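Local coordinates for protein Hpy188I (Helicobacter pylori, PDB 3OQG) that cleaves double-stranded DNA at its recognition site as a restriction endonuclease of the GIY-YIG nuclease family, at the interface of chains A and B. Residues are numbered along the deposited sequence; one frame, centred on the assembly and turned at random. Chains: chain A/B, Hpy188I.

Contact 1: the interface of chains A and B. Residues chain A 166, 174-175; chain B 29, 81-84.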
loop_
_atom_site.group_PDB
_atom_site.type_symbol
_atom_site.label_atom_id
_atom_site.label_comp_id
_atom_site.label_asym_id
_atom_site.label_seq_id
_atom_site.Cartn_x
_atom_site.Cartn_y
_atom_site.Cartn_z
ATOM N N PHE A 166 -2.259 -21.202 6.355
ATOM C CA PHE A 166 -3.007 -21.020 7.614
ATOM C C PHE A 166 -4.494 -21.373 7.427
ATOM O O PHE A 166 -5.076 -22.084 8.230
ATOM C CB PHE A 166 -2.862 -19.565 8.070
ATOM C CG PHE A 166 -3.447 -19.270 9.419
ATOM C CD1 PHE A 166 -2.637 -19.228 10.546
ATOM C CD2 PHE A 166 -4.790 -18.967 9.559
ATOM C CE1 PHE A 166 -3.156 -18.928 11.778
ATOM C CE2 PHE A 166 -5.318 -18.657 10.797
ATOM C CZ PHE A 166 -4.497 -18.624 11.908
ATOM N N PRO A 174 -6.929 -15.122 10.657
ATOM C CA PRO A 174 -6.994 -14.435 11.939
ATOM C C PRO A 174 -8.022 -13.309 11.926
ATOM O O PRO A 174 -8.231 -12.671 10.898
ATOM C CB PRO A 174 -5.591 -13.854 12.093
ATOM C CG PRO A 174 -4.721 -14.756 11.254
ATOM C CD PRO A 174 -5.568 -15.136 10.100
ATOM N N ILE A 175 -8.649 -13.072 13.072
ATOM C CA ILE A 175 -9.652 -12.030 13.211
ATOM C C ILE A 175 -9.213 -10.637 12.729
ATOM O O ILE A 175 -10.020 -9.871 12.165
ATOM C CB ILE A 175 -10.171 -11.968 14.674
ATOM C CG1 ILE A 175 -11.438 -11.115 14.764
ATOM C CG2 ILE A 175 -9.085 -11.480 15.660
ATOM C CD1 ILE A 175 -12.298 -11.503 15.955
ATOM N N GLU B 29 -9.853 -17.587 18.352
ATOM C CA GLU B 29 -8.682 -17.495 17.504
ATOM C C GLU B 29 -7.767 -18.699 17.678
ATOM O O GLU B 29 -7.974 -19.544 18.558
ATOM C CB GLU B 29 -7.943 -16.159 17.734
ATOM C CG GLU B 29 -8.800 -14.938 17.379
ATOM C CD GLU B 29 -9.489 -15.077 16.030
ATOM O OE1 GLU B 29 -8.776 -15.163 15.006
ATOM O OE2 GLU B 29 -10.743 -15.164 15.984
ATOM N N ILE B 81 -3.365 -15.765 18.025
ATOM C CA ILE B 81 -2.970 -15.003 16.846
ATOM C C ILE B 81 -4.075 -13.994 16.498
ATOM O O ILE B 81 -5.206 -14.379 16.149
ATOM C CB ILE B 81 -2.682 -15.932 15.644
ATOM C CG1 ILE B 81 -1.482 -16.852 15.967
ATOM C CG2 ILE B 81 -2.450 -15.091 14.372
ATOM C CD1 ILE B 81 -1.165 -17.912 14.883
ATOM N N PHE B 82 -3.737 -12.712 16.645
ATOM C CA PHE B 82 -4.626 -11.606 16.309
ATOM C C PHE B 82 -4.532 -11.261 14.806
ATOM O O PHE B 82 -5.545 -11.064 14.128
ATOM C CB PHE B 82 -4.308 -10.385 17.180
ATOM C CG PHE B 82 -4.935 -9.108 16.686
ATOM C CD1 PHE B 82 -6.271 -8.849 16.900
ATOM C CD2 PHE B 82 -4.187 -8.190 15.969
ATOM C CE1 PHE B 82 -6.851 -7.678 16.420
ATOM C CE2 PHE B 82 -4.777 -7.020 15.482
ATOM C CZ PHE B 82 -6.097 -6.767 15.723
ATOM N N LYS B 83 -3.317 -11.190 14.280
ATOM C CA LYS B 83 -3.143 -10.981 12.854
ATOM C C LYS B 83 -1.784 -11.404 12.364
ATOM O O LYS B 83 -0.861 -11.580 13.144
ATOM C CB LYS B 83 -3.426 -9.528 12.452
ATOM C CG LYS B 83 -2.293 -8.571 12.475
ATOM C CD LYS B 83 -2.686 -7.256 11.756
ATOM C CE LYS B 83 -2.329 -7.204 10.260
ATOM N NZ LYS B 83 -2.653 -5.883 9.643
ATOM N N ILE B 84 -1.722 -11.588 11.048
ATOM C CA ILE B 84 -0.494 -11.835 10.319
ATOM C C ILE B 84 -0.415 -10.717 9.273
ATOM O O ILE B 84 -1.401 -10.414 8.600
ATOM C CB ILE B 84 -0.487 -13.210 9.636
ATOM C CG1 ILE B 84 -0.582 -14.357 10.665
ATOM C CG2 ILE B 84 0.763 -13.371 8.767
ATOM C CD1 ILE B 84 -0.924 -15.731 10.028
#
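A:Pro174 and A:Ile175, just beyond helix 154-170 of chain A, lie over strand 80-87 of chain B, which kinks out of extended form at B:Phe82 and regains it at B:Lys83. This strand carries the second half of the GIY-YIG motif, in which B:Lys83 and B:Ile84 occupy the first two positions of the YIG triplet. The proline ring rests at the backbone kink, its CB 3.5 Å from the carbonyl O of B:Phe82 and also against the CA of B:Lys83, whose long chain takes almost no part. Its CG points between the two isoleucines, 3.9 Å from the CG2 methyl of B:Ile81, alongside which the proline runs in the same direction.

A:Phe166, in the last turns of the helix, completes the apolar part. With CG anti to the backbone N (chi1 -174°), its ring is brought up beside both isoleucines. The CD1 methyl of B:Ile81 meets the rim of the ring, 3.8 Å from CE1, as the two side chains slide past each other in opposite senses. The CD1 methyl of B:Ile84 instead comes over a face near that rim, 3.9 Å from CD1 of A:Phe166. A:Pro174 covers the same face within its own chain, and the ring is thereby packed by a proline and an aliphatic tip together.

At the polar end, the backbone N of A:Ile175 donates a hydrogen bond of 2.9 Å to OE1 of B:Glu29. The donor comes from above the carboxylate plane, 54° out of it. The bend of the glutamate at chi2 (-47°) folds the carboxylate back to this position, where CB of A:Ile175 lies 3.5 Å from CD and the CG2 methyl also borders the group. The side chains cross at about a right angle, and CG2 touches CD1 of B:Phe82 as well.

Contact 2: the interface of chains A and B. Residues chain A 70-71, 86-88, 151; chain B 153, 155.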
loop_
_atom_site.group_PDB
_atom_site.type_symbol
_atom_site.label_atom_id
_atom_site.label_comp_id
_atom_site.label_asym_id
_atom_site.label_seq_id
_atom_site.Cartn_x
_atom_site.Cartn_y
_atom_site.Cartn_z
ATOM N N GLY A 70 3.516 -5.965 -12.493
ATOM C CA GLY A 70 4.769 -5.369 -12.062
ATOM C C GLY A 70 5.284 -4.373 -13.076
ATOM O O GLY A 70 6.029 -4.729 -14.004
ATOM N N LEU A 71 4.863 -3.123 -12.925
ATOM C CA LEU A 71 5.225 -2.070 -13.870
ATOM C C LEU A 71 5.439 -0.735 -13.159
ATOM O O LEU A 71 4.894 -0.486 -12.077
ATOM C CB LEU A 71 4.144 -1.887 -14.945
ATOM C CG LEU A 71 2.768 -1.332 -14.541
ATOM C CD1 LEU A 71 2.033 -0.699 -15.769
ATOM C CD2 LEU A 71 1.947 -2.448 -13.919
ATOM N N HIS A 86 3.644 3.027 -9.637
ATOM C CA HIS A 86 3.948 1.639 -9.889
ATOM C C HIS A 86 2.808 0.753 -9.399
ATOM O O HIS A 86 1.964 1.159 -8.565
ATOM C CB HIS A 86 5.261 1.236 -9.200
ATOM C CG HIS A 86 5.080 0.885 -7.754
ATOM N ND1 HIS A 86 5.004 1.837 -6.760
ATOM C CD2 HIS A 86 4.861 -0.305 -7.149
ATOM C CE1 HIS A 86 4.812 1.242 -5.597
ATOM N NE2 HIS A 86 4.693 -0.055 -5.808
ATOM N N SER A 87 2.827 -0.478 -9.884
ATOM C CA SER A 87 1.906 -1.501 -9.441
ATOM C C SER A 87 2.517 -2.888 -9.562
ATOM O O SER A 87 3.166 -3.195 -10.574
ATOM C CB SER A 87 0.626 -1.478 -10.248
ATOM O OG SER A 87 -0.300 -2.438 -9.744
ATOM N N ILE A 88 2.285 -3.732 -8.558
ATOM C CA ILE A 88 2.622 -5.160 -8.658
ATOM C C ILE A 88 1.527 -5.951 -9.392
ATOM O O ILE A 88 1.682 -7.138 -9.638
ATOM C CB ILE A 88 2.911 -5.799 -7.276
ATOM C CG1 ILE A 88 1.620 -5.901 -6.430
ATOM C CG2 ILE A 88 4.018 -4.986 -6.588
ATOM C CD1 ILE A 88 1.725 -6.656 -5.117
ATOM N N SER A 151 5.921 -10.408 -9.342
ATOM C CA SER A 151 6.003 -8.976 -9.124
ATOM C C SER A 151 6.039 -8.617 -7.650
ATOM O O SER A 151 6.237 -7.459 -7.319
ATOM C CB SER A 151 4.792 -8.309 -9.742
ATOM O OG SER A 151 3.608 -8.857 -9.192
ATOM N N SER B 153 9.710 -4.476 -3.886
ATOM C CA SER B 153 9.362 -5.068 -5.187
ATOM C C SER B 153 10.200 -4.371 -6.251
ATOM O O SER B 153 10.615 -3.229 -6.065
ATOM C CB SER B 153 7.882 -4.898 -5.486
ATOM O OG SER B 153 7.568 -3.537 -5.751
ATOM N N SER B 155 9.259 -3.233 -9.167
ATOM C CA SER B 155 8.530 -2.060 -9.674
ATOM C C SER B 155 8.622 -0.865 -8.713
ATOM O O SER B 155 8.799 0.280 -9.165
ATOM C CB SER B 155 7.071 -2.401 -10.029
ATOM O OG SER B 155 6.275 -2.721 -8.906
HETATM O O HOH W 1 6.909 -5.421 -8.922
HETATM O O HOH W 2 5.290 -2.750 -4.305
#
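B:Ser155, in the first turn of helix 154-170 of chain B, inserts its side chain between A:His86 and A:Leu71, two residues of the GIY-YIG nuclease core of chain A. A:Leu71 takes the first position of the segment corresponding to GIY, with A:Gly70 just before it, and A:His86 and A:Ser87 end the strand that carries the YIG half. The hydroxyl OG of B:Ser155 lies 3.3 Å from CD2 of A:His86, near the edge of the imidazole and somewhat above its plane. Behind it, the serine CB packs on the backbone of A:Leu71, 3.7 Å from its N, while the serine carbonyl O approaches CB of the histidine. Beside this, B:Ser153 places CB 3.6 Å from the carbonyl O of A:Ser151, and the CG2 methyl of A:Ile88 touches both serine hydroxyls.

Two waters join the chains. Water 1 is shared by OG of B:Ser155, at 2.8 Å, by the backbone N of the same residue, and by the carbonyl O of A:Ser151, 2.7 Å from the water. The serine torsion (chi1 68°) sets OG between its backbone N and carbonyl carbon, which lets hydroxyl and amide reach one water. Water 2 lies 2.8 Å from OG of B:Ser153 and also contacts NE2 of A:His86, linking the imidazole to the residue just ahead of the helix.

In the second shell, OG of A:Ser151 donates a 2.6 Å hydrogen bond to the carbonyl O of A:Ile88, in the carbonyl plane and on a lone pair. It ties the loop after strand 146-149 to the end of strand 80-87, and so probably fixes the water-binding carbonyl relative to the isoleucine methyl. A:His86 is a known calcium-binding residue, as is Glu159 one turn along the helix from Ser155, although no calcium is bound here.

The C-alpha centres of contact 1 and contact 2 lie about 27 Å apart, yet both pair helix 154-170 and its flanks from one chain with strand 80-87 of the other. Contact 1 uses the end of the helix and the early part of the strand; contact 2 uses the helix start and the strand end. By two-fold symmetry, the twin of contact 1 joins contact 2 on one strand, and the exchanged helix thus runs along the partner's core. Since Glu159 and His86 both belong to calcium site 2, each active site is probably composed of residues from both chains.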